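Local coordinates for transcriptional regulator, ROK family (Vibrio cholerae O1 biovar eltor, PDB 1Z05), which probably binds DNA as a zinc-containing ROK-family transcriptional regulator, a homologue of Escherichia coli Mlc linked to the control of carbohydrate metabolism, at residues I186-P191 and V195-L200; I139-Q144 and L148-F153; L120-H125 and E156-T161. All coordinates share one frame; numbering follows the deposited sequence.

Interaction 1 of 3, residues I186-P191 and V195-L200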
# COMPACT_ATOMS: atom_id res chain seq x y z
N ILE A 186 -3.74 -5.93 18.88
CA ILE A 186 -3.67 -7.37 19.11
C ILE A 186 -2.40 -7.95 18.51
O ILE A 186 -2.08 -7.70 17.34
CB ILE A 186 -4.90 -8.09 18.53
CG1 ILE A 186 -6.16 -7.74 19.33
CG2 ILE A 186 -4.69 -9.61 18.48
CD1 ILE A 186 -7.45 -8.21 18.67
N VAL A 187 -1.66 -8.72 19.31
CA VAL A 187 -0.52 -9.49 18.82
C VAL A 187 -1.00 -10.90 18.50
O VAL A 187 -1.33 -11.66 19.41
CB VAL A 187 0.61 -9.57 19.86
CG1 VAL A 187 1.82 -10.30 19.24
CG2 VAL A 187 1.00 -8.17 20.35
N LEU A 188 -1.05 -11.24 17.22
CA LEU A 188 -1.59 -12.54 16.80
C LEU A 188 -0.65 -13.69 17.16
O LEU A 188 -1.09 -14.75 17.59
CB LEU A 188 -1.91 -12.55 15.30
CG LEU A 188 -3.04 -11.64 14.80
CD1 LEU A 188 -2.51 -10.26 14.43
CD2 LEU A 188 -3.72 -12.28 13.60
N GLN A 189 0.64 -13.47 16.97
CA GLN A 189 1.67 -14.44 17.32
C GLN A 189 2.99 -13.72 17.18
O GLN A 189 3.06 -12.68 16.51
CB GLN A 189 1.59 -15.70 16.44
CG GLN A 189 2.38 -15.66 15.14
CD GLN A 189 2.14 -16.89 14.27
OE1 GLN A 189 1.90 -17.99 14.76
NE2 GLN A 189 2.21 -16.69 12.96
N MET A 190 4.04 -14.24 17.82
CA MET A 190 5.34 -13.59 17.77
C MET A 190 6.49 -14.56 18.04
O MET A 190 6.26 -15.67 18.54
CB MET A 190 5.36 -12.40 18.74
CG MET A 190 5.32 -12.75 20.21
SD MET A 190 5.40 -11.28 21.24
CE MET A 190 6.91 -10.51 20.63
N PRO A 191 7.73 -14.15 17.69
CA PRO A 191 8.88 -15.01 18.01
C PRO A 191 9.12 -15.06 19.51
O PRO A 191 8.68 -14.16 20.24
CB PRO A 191 10.06 -14.31 17.31
CG PRO A 191 9.46 -13.25 16.44
CD PRO A 191 8.14 -12.91 17.01
N VAL A 195 2.51 -16.88 22.14
CA VAL A 195 1.41 -15.92 22.07
C VAL A 195 0.37 -16.31 21.02
O VAL A 195 0.72 -16.78 19.93
CB VAL A 195 1.96 -14.49 21.81
CG1 VAL A 195 0.87 -13.55 21.30
CG2 VAL A 195 2.57 -13.95 23.09
N LYS A 196 -0.90 -16.12 21.36
CA LYS A 196 -2.00 -16.32 20.44
C LYS A 196 -3.07 -15.26 20.70
O LYS A 196 -3.82 -15.35 21.67
CB LYS A 196 -2.60 -17.73 20.59
CG LYS A 196 -3.56 -18.14 19.48
CD LYS A 196 -4.06 -19.56 19.69
CE LYS A 196 -4.77 -20.12 18.46
NZ LYS A 196 -5.12 -21.57 18.64
N ASN A 197 -3.12 -14.27 19.81
CA ASN A 197 -4.11 -13.19 19.87
C ASN A 197 -4.15 -12.45 21.20
O ASN A 197 -5.21 -12.26 21.80
CB ASN A 197 -5.50 -13.71 19.47
CG ASN A 197 -5.55 -14.20 18.03
OD1 ASN A 197 -5.01 -13.55 17.12
ND2 ASN A 197 -6.19 -15.34 17.81
N LEU A 198 -2.98 -12.01 21.67
CA LEU A 198 -2.89 -11.25 22.92
C LEU A 198 -3.35 -9.81 22.70
O LEU A 198 -2.76 -9.07 21.90
CB LEU A 198 -1.46 -11.29 23.49
CG LEU A 198 -1.12 -10.32 24.63
CD1 LEU A 198 -1.84 -10.69 25.93
CD2 LEU A 198 0.39 -10.22 24.85
N ALA A 199 -4.40 -9.42 23.43
CA ALA A 199 -4.96 -8.07 23.34
C ALA A 199 -4.11 -7.08 24.13
O ALA A 199 -4.54 -6.54 25.15
CB ALA A 199 -6.41 -8.07 23.83
N LEU A 200 -2.91 -6.84 23.63
CA LEU A 200 -1.89 -6.06 24.34
C LEU A 200 -2.28 -4.59 24.56
O LEU A 200 -2.12 -4.07 25.66
CB LEU A 200 -0.56 -6.15 23.59
CG LEU A 200 0.68 -5.57 24.27
CD1 LEU A 200 0.93 -6.26 25.62
CD2 LEU A 200 1.90 -5.71 23.35
O HOH W 1 -3.81 -15.85 15.75
O HOH W 2 3.74 -16.63 19.54
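Val-187 and Leu-198 hold each other by two backbone hydrogen bonds, Val-187 N to Leu-198 O and Leu-198 N to Val-187 O, both 2.8 Å long. The first is fairly straight, 164° at the hydrogen; the second is more bent, at 137°. A third bond runs from Asn-197 N to Leu-188 O at 3.0 Å. Leu-188 O also takes a CA-H...O contact from Lys-196 CA.

The side chains extend this pairing on two faces. On one, the two methyls of Val-187 are shared out: CG1 meets Val-195 CG1 at 4.0 Å, the two side chains crossing at about a right angle, while CG2 lies beside Leu-200 CD2. With CG1 anti to the backbone N, Val-195 also rests that methyl on Val-187 O, and its CB packs on Met-190 CG. On the other, Asn-197 points its CB away but turns its amide back, bringing OD1 to 3.6 Å from Leu-188 CG. Asn-197 OD1 also accepts from a water at 2.9 Å, and that water gives a weak bond to Leu-188 O. Where the segments diverge, another water accepts from both Met-190 N and Val-195 N and joins the two backbones.

Further out, Leu-179 of the partner strand 179-181 bonds to the backbones of Leu-188 and Gln-189, and Leu-176 lies against Val-187 and Met-190. Two consecutive residues, Asn-197 and Leu-198, thus stand opposite the single Val-187, with Asn-197 in a left-handed backbone conformation. This is a G1 beta bulge, here set in an antiparallel bridge just before helix 200-208, with Ala-199 at the N-cap.

Interaction 2 of 3, residues I139-Q144 and L148-F153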
# COMPACT_ATOMS: atom_id res chain seq x y z
N ILE A 139 13.36 -10.63 30.85
CA ILE A 139 12.05 -11.26 30.97
C ILE A 139 12.24 -12.74 30.67
O ILE A 139 12.65 -13.11 29.57
CB ILE A 139 11.04 -10.64 29.94
CG1 ILE A 139 10.86 -9.12 30.16
CG2 ILE A 139 9.69 -11.35 29.95
CD1 ILE A 139 10.48 -8.72 31.59
N HIS A 140 11.94 -13.59 31.65
CA HIS A 140 12.11 -15.03 31.46
C HIS A 140 10.77 -15.77 31.34
O HIS A 140 10.73 -17.00 31.27
CB HIS A 140 13.01 -15.61 32.56
CG HIS A 140 14.31 -14.88 32.71
ND1 HIS A 140 14.60 -14.08 33.79
CD2 HIS A 140 15.39 -14.80 31.89
CE1 HIS A 140 15.80 -13.55 33.64
NE2 HIS A 140 16.30 -13.97 32.49
N GLU A 141 9.69 -15.00 31.27
CA GLU A 141 8.36 -15.54 30.99
C GLU A 141 8.24 -15.87 29.51
O GLU A 141 8.85 -15.21 28.67
CB GLU A 141 7.28 -14.54 31.40
CG GLU A 141 7.16 -14.33 32.92
CD GLU A 141 8.10 -13.25 33.47
OE1 GLU A 141 9.01 -12.79 32.75
OE2 GLU A 141 7.92 -12.85 34.64
N ILE A 142 7.44 -16.90 29.21
CA ILE A 142 7.26 -17.39 27.84
C ILE A 142 5.80 -17.35 27.42
O ILE A 142 5.47 -16.87 26.32
CB ILE A 142 7.81 -18.84 27.70
CG1 ILE A 142 9.34 -18.88 27.86
CG2 ILE A 142 7.35 -19.48 26.39
CD1 ILE A 142 10.12 -18.04 26.83
N ASP A 143 4.93 -17.84 28.29
CA ASP A 143 3.51 -17.97 27.99
C ASP A 143 2.76 -16.67 28.16
O ASP A 143 3.03 -15.91 29.08
CB ASP A 143 2.89 -19.08 28.84
CG ASP A 143 3.35 -20.47 28.42
OD1 ASP A 143 3.46 -20.73 27.19
OD2 ASP A 143 3.61 -21.31 29.31
N GLN A 144 1.81 -16.45 27.25
CA GLN A 144 1.02 -15.23 27.10
C GLN A 144 0.56 -14.57 28.41
O GLN A 144 0.86 -13.40 28.65
CB GLN A 144 -0.20 -15.53 26.22
CG GLN A 144 -1.00 -14.32 25.76
CD GLN A 144 -2.21 -14.74 24.93
OE1 GLN A 144 -2.06 -15.34 23.87
NE2 GLN A 144 -3.41 -14.43 25.42
N LEU A 148 2.11 -11.08 29.92
CA LEU A 148 1.25 -9.91 30.12
C LEU A 148 1.26 -9.45 31.59
O LEU A 148 1.38 -8.26 31.86
CB LEU A 148 -0.18 -10.18 29.64
CG LEU A 148 -1.21 -9.07 29.91
CD1 LEU A 148 -0.95 -7.85 29.01
CD2 LEU A 148 -2.62 -9.60 29.73
N ALA A 149 1.14 -10.40 32.51
CA ALA A 149 1.18 -10.10 33.94
C ALA A 149 2.48 -9.37 34.33
O ALA A 149 2.44 -8.41 35.08
CB ALA A 149 0.99 -11.37 34.78
N ARG A 150 3.60 -9.84 33.80
CA ARG A 150 4.91 -9.26 34.06
C ARG A 150 5.04 -7.84 33.49
O ARG A 150 5.57 -6.95 34.15
CB ARG A 150 6.02 -10.16 33.48
CG ARG A 150 7.45 -9.62 33.66
CD ARG A 150 7.86 -9.55 35.14
NE ARG A 150 9.19 -8.97 35.29
CZ ARG A 150 10.33 -9.66 35.20
NH1 ARG A 150 10.30 -10.96 34.96
NH2 ARG A 150 11.49 -9.04 35.34
N LEU A 151 4.55 -7.66 32.27
CA LEU A 151 4.62 -6.37 31.59
C LEU A 151 3.82 -5.28 32.31
O LEU A 151 4.29 -4.15 32.42
CB LEU A 151 4.19 -6.53 30.12
CG LEU A 151 4.18 -5.34 29.16
CD1 LEU A 151 4.55 -5.83 27.75
CD2 LEU A 151 2.82 -4.67 29.18
N LEU A 152 2.63 -5.62 32.80
CA LEU A 152 1.80 -4.67 33.53
C LEU A 152 2.44 -4.34 34.88
O LEU A 152 2.44 -3.18 35.30
CB LEU A 152 0.36 -5.21 33.70
CG LEU A 152 -0.41 -5.48 32.39
CD1 LEU A 152 -1.74 -6.20 32.63
CD2 LEU A 152 -0.64 -4.21 31.56
N PHE A 153 3.00 -5.35 35.54
CA PHE A 153 3.74 -5.14 36.79
C PHE A 153 4.92 -4.19 36.57
O PHE A 153 5.20 -3.34 37.42
CB PHE A 153 4.24 -6.48 37.34
CG PHE A 153 3.25 -7.21 38.22
CD1 PHE A 153 1.88 -7.05 38.05
CD2 PHE A 153 3.71 -8.09 39.20
CE1 PHE A 153 0.97 -7.75 38.87
CE2 PHE A 153 2.82 -8.79 40.02
CZ PHE A 153 1.45 -8.62 39.86
O HOH W 3 12.22 -12.88 34.78
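Arg-150 NH1 is gripped by two partners at the edge of the guanidinium. A water lies 2.7 Å from Arg-150 NH1 and accepts from it, as it does from His-140 N. The other partner is Glu-141 OE2, 3.1 Å from Arg-150 NH1 in a salt bridge. The N-H of that bridge points well at its acceptor, 165° at the hydrogen, and OE2 receives it on its syn lone pair, within the guanidinium plane. The carboxylate and guanidinium planes are 64° apart, so this is not the flat, two-bond pair; the one hydrogen bond goes to OE2, although Glu-141 OE1 is as near to Arg-150 NH1.

Arg-150 leaves the helix with CG anti to the backbone N (chi1 178°) and bends at chi2, which takes its methylenes across the carboxylate, with Glu-141 OE2 3.3 Å from Arg-150 CD. Ile-139 meets the same group from a different direction. Its CD1 methyl sits over the centre of one guanidinium face, 3.7 Å from Arg-150 CZ. The NE side of Arg-150 is taken by a salt bridge to Glu-154, one turn further along the helix.

At the other end of the contact the link is backbone alone: Leu-148 N donates to Gln-144 O at 2.9 Å, in the first turn of helix 144-161.

A cation with carboxylate partners at NH1 and NE, a water at its edge and a methyl over its face is probably restricted in rotation, and its charge would be expected to favour the ionised form of Glu-141. The chemistry thus ties the loop leading into the helix to the side of that helix at the protein surface.

Interaction 3 of 3, residues L120-H125 and E156-T161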
# COMPACT_ATOMS: atom_id res chain seq x y z
N LEU A 120 12.27 -6.56 28.06
CA LEU A 120 11.34 -5.46 27.89
C LEU A 120 12.08 -4.16 28.12
O LEU A 120 12.73 -3.99 29.15
CB LEU A 120 10.16 -5.58 28.87
CG LEU A 120 9.22 -4.37 28.99
CD1 LEU A 120 8.44 -4.16 27.69
CD2 LEU A 120 8.28 -4.50 30.18
N THR A 121 11.99 -3.25 27.16
CA THR A 121 12.55 -1.91 27.30
C THR A 121 11.44 -0.90 27.53
O THR A 121 10.45 -0.88 26.80
CB THR A 121 13.43 -1.51 26.10
OG1 THR A 121 14.57 -2.39 26.03
CG2 THR A 121 13.94 -0.07 26.24
N ILE A 122 11.58 -0.08 28.57
CA ILE A 122 10.63 0.99 28.82
C ILE A 122 11.42 2.28 28.81
O ILE A 122 12.41 2.42 29.52
CB ILE A 122 9.85 0.81 30.17
CG1 ILE A 122 9.11 -0.53 30.19
CG2 ILE A 122 8.87 1.97 30.37
CD1 ILE A 122 8.52 -0.93 31.56
N ALA A 123 11.00 3.22 27.96
CA ALA A 123 11.66 4.51 27.89
C ALA A 123 10.63 5.61 28.06
O ALA A 123 9.51 5.50 27.57
CB ALA A 123 12.40 4.67 26.57
N LEU A 124 11.01 6.65 28.78
CA LEU A 124 10.20 7.86 28.86
C LEU A 124 10.76 8.86 27.86
O LEU A 124 11.97 9.14 27.86
CB LEU A 124 10.23 8.43 30.29
CG LEU A 124 9.53 9.76 30.57
CD1 LEU A 124 8.02 9.63 30.50
CD2 LEU A 124 9.97 10.30 31.92
N HIS A 125 9.88 9.38 27.00
CA HIS A 125 10.26 10.37 25.98
C HIS A 125 9.54 11.69 26.22
O HIS A 125 8.43 11.70 26.76
CB HIS A 125 9.79 9.91 24.59
CG HIS A 125 10.59 8.80 23.97
ND1 HIS A 125 10.61 7.52 24.48
CD2 HIS A 125 11.32 8.75 22.83
CE1 HIS A 125 11.36 6.75 23.71
NE2 HIS A 125 11.81 7.48 22.71
N GLU A 156 3.64 -0.49 36.08
CA GLU A 156 3.33 -0.01 37.43
C GLU A 156 4.58 0.41 38.21
O GLU A 156 4.63 1.52 38.76
CB GLU A 156 2.55 -1.09 38.20
CG GLU A 156 2.34 -0.83 39.69
CD GLU A 156 1.91 -2.08 40.45
OE1 GLU A 156 2.31 -2.26 41.63
OE2 GLU A 156 1.18 -2.91 39.86
N GLU A 157 5.58 -0.47 38.25
CA GLU A 157 6.85 -0.22 38.92
C GLU A 157 7.55 1.03 38.35
O GLU A 157 8.06 1.85 39.11
CB GLU A 157 7.77 -1.45 38.78
CG GLU A 157 9.16 -1.32 39.40
CD GLU A 157 9.19 -1.57 40.90
OE1 GLU A 157 8.48 -0.87 41.65
OE2 GLU A 157 9.96 -2.45 41.34
N PHE A 158 7.54 1.16 37.02
CA PHE A 158 8.14 2.31 36.33
C PHE A 158 7.53 3.65 36.76
O PHE A 158 8.26 4.60 37.06
CB PHE A 158 8.04 2.14 34.80
CG PHE A 158 8.86 3.15 34.02
CD1 PHE A 158 10.15 2.83 33.58
CD2 PHE A 158 8.35 4.41 33.71
CE1 PHE A 158 10.92 3.76 32.85
CE2 PHE A 158 9.11 5.34 33.00
CZ PHE A 158 10.39 5.01 32.56
N PHE A 159 6.20 3.72 36.78
CA PHE A 159 5.50 4.92 37.26
C PHE A 159 5.83 5.27 38.71
O PHE A 159 5.94 6.44 39.06
CB PHE A 159 3.98 4.79 37.07
CG PHE A 159 3.51 5.25 35.72
CD1 PHE A 159 3.07 6.57 35.54
CD2 PHE A 159 3.50 4.39 34.64
CE1 PHE A 159 2.62 7.00 34.30
CE2 PHE A 159 3.06 4.80 33.39
CZ PHE A 159 2.63 6.12 33.21
N GLN A 160 6.00 4.25 39.55
CA GLN A 160 6.37 4.47 40.94
C GLN A 160 7.83 4.89 41.06
O GLN A 160 8.13 5.85 41.77
CB GLN A 160 6.11 3.20 41.78
CG GLN A 160 4.64 2.96 42.09
CD GLN A 160 4.37 1.55 42.57
OE1 GLN A 160 5.24 0.89 43.13
NE2 GLN A 160 3.15 1.07 42.34
N THR A 161 8.72 4.18 40.38
CA THR A 161 10.15 4.44 40.51
C THR A 161 10.53 5.83 40.00
O THR A 161 11.32 6.53 40.62
CB THR A 161 11.01 3.39 39.78
OG1 THR A 161 10.72 2.10 40.32
CG2 THR A 161 12.51 3.69 39.96
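Strand 120-125 and the end of helix 144-161 come closest at Ile-122 and Phe-158, whose CA atoms are 8.0 Å apart. That spacing is too wide for the backbones to meet, and the join is made by side chains. Ile-122 and Leu-124, two residues apart on the extended strand, both send their CB toward the helix, whereas the intervening Ala-123 turns its CB away. From the helix, Phe-158 meets both.

Phe-158 stands with CG anti to the backbone N (chi1 -169°), which carries its ring across to the strand. Ile-122 CG2 lies over one face of that ring, 3.7 Å from the centroid and 16° off the normal, a CH-pi contact displaced somewhat toward the rim. The closest ring carbon is Phe-158 CD1, at 3.6 Å from Ile-122 CG2. The Ile-122 and Phe-158 side chains run past one another in opposite senses. Leu-124 approaches differently, placing CB at the ring edge, 4.1 Å from Phe-158 CZ. One aromatic group therefore receives a methyl over its face and a methylene at its rim. All three residues are buried.

Tyr-162, just beyond the helix segment, meets the Phe-158 ring with its plane at about 45°. Met-113 from the neighbouring strand 108-116 touches Ile-122, and Leu-166 touches Leu-124. The helix thus packs against a mixed sheet in which strand 119-126 runs between 108-116 and 131-138. A helix laid on such a sheet, with strand order 3-2-1-4-5, is characteristic of the actin-like ATPase fold to which ROK proteins belong.

Helix 144-161 links the three contacts: interactions 2 and 3 both use it, and interaction 1 docks near its start. Between interactions 1 and 2, whose centres are about 13 Å apart, Gln-144 OE1 probably accepts a hydrogen bond from Lys-196 N (2.9 Å), while Leu-198 CD1 packs on Leu-148 CD2 at 4.0 Å. Interaction 2 is nested in the chain loop that interaction 3 closes, and the two meet where Ile-139 CG1 lies 3.6 Å from Leu-120 N. Interactions 1 and 3 do not touch, their nearest atoms being about 8 Å apart. Interactions 2 and 3 lie away from the zinc site; the Gln-189 side chain of interaction 1 is about 13 Å from a bound zinc ion.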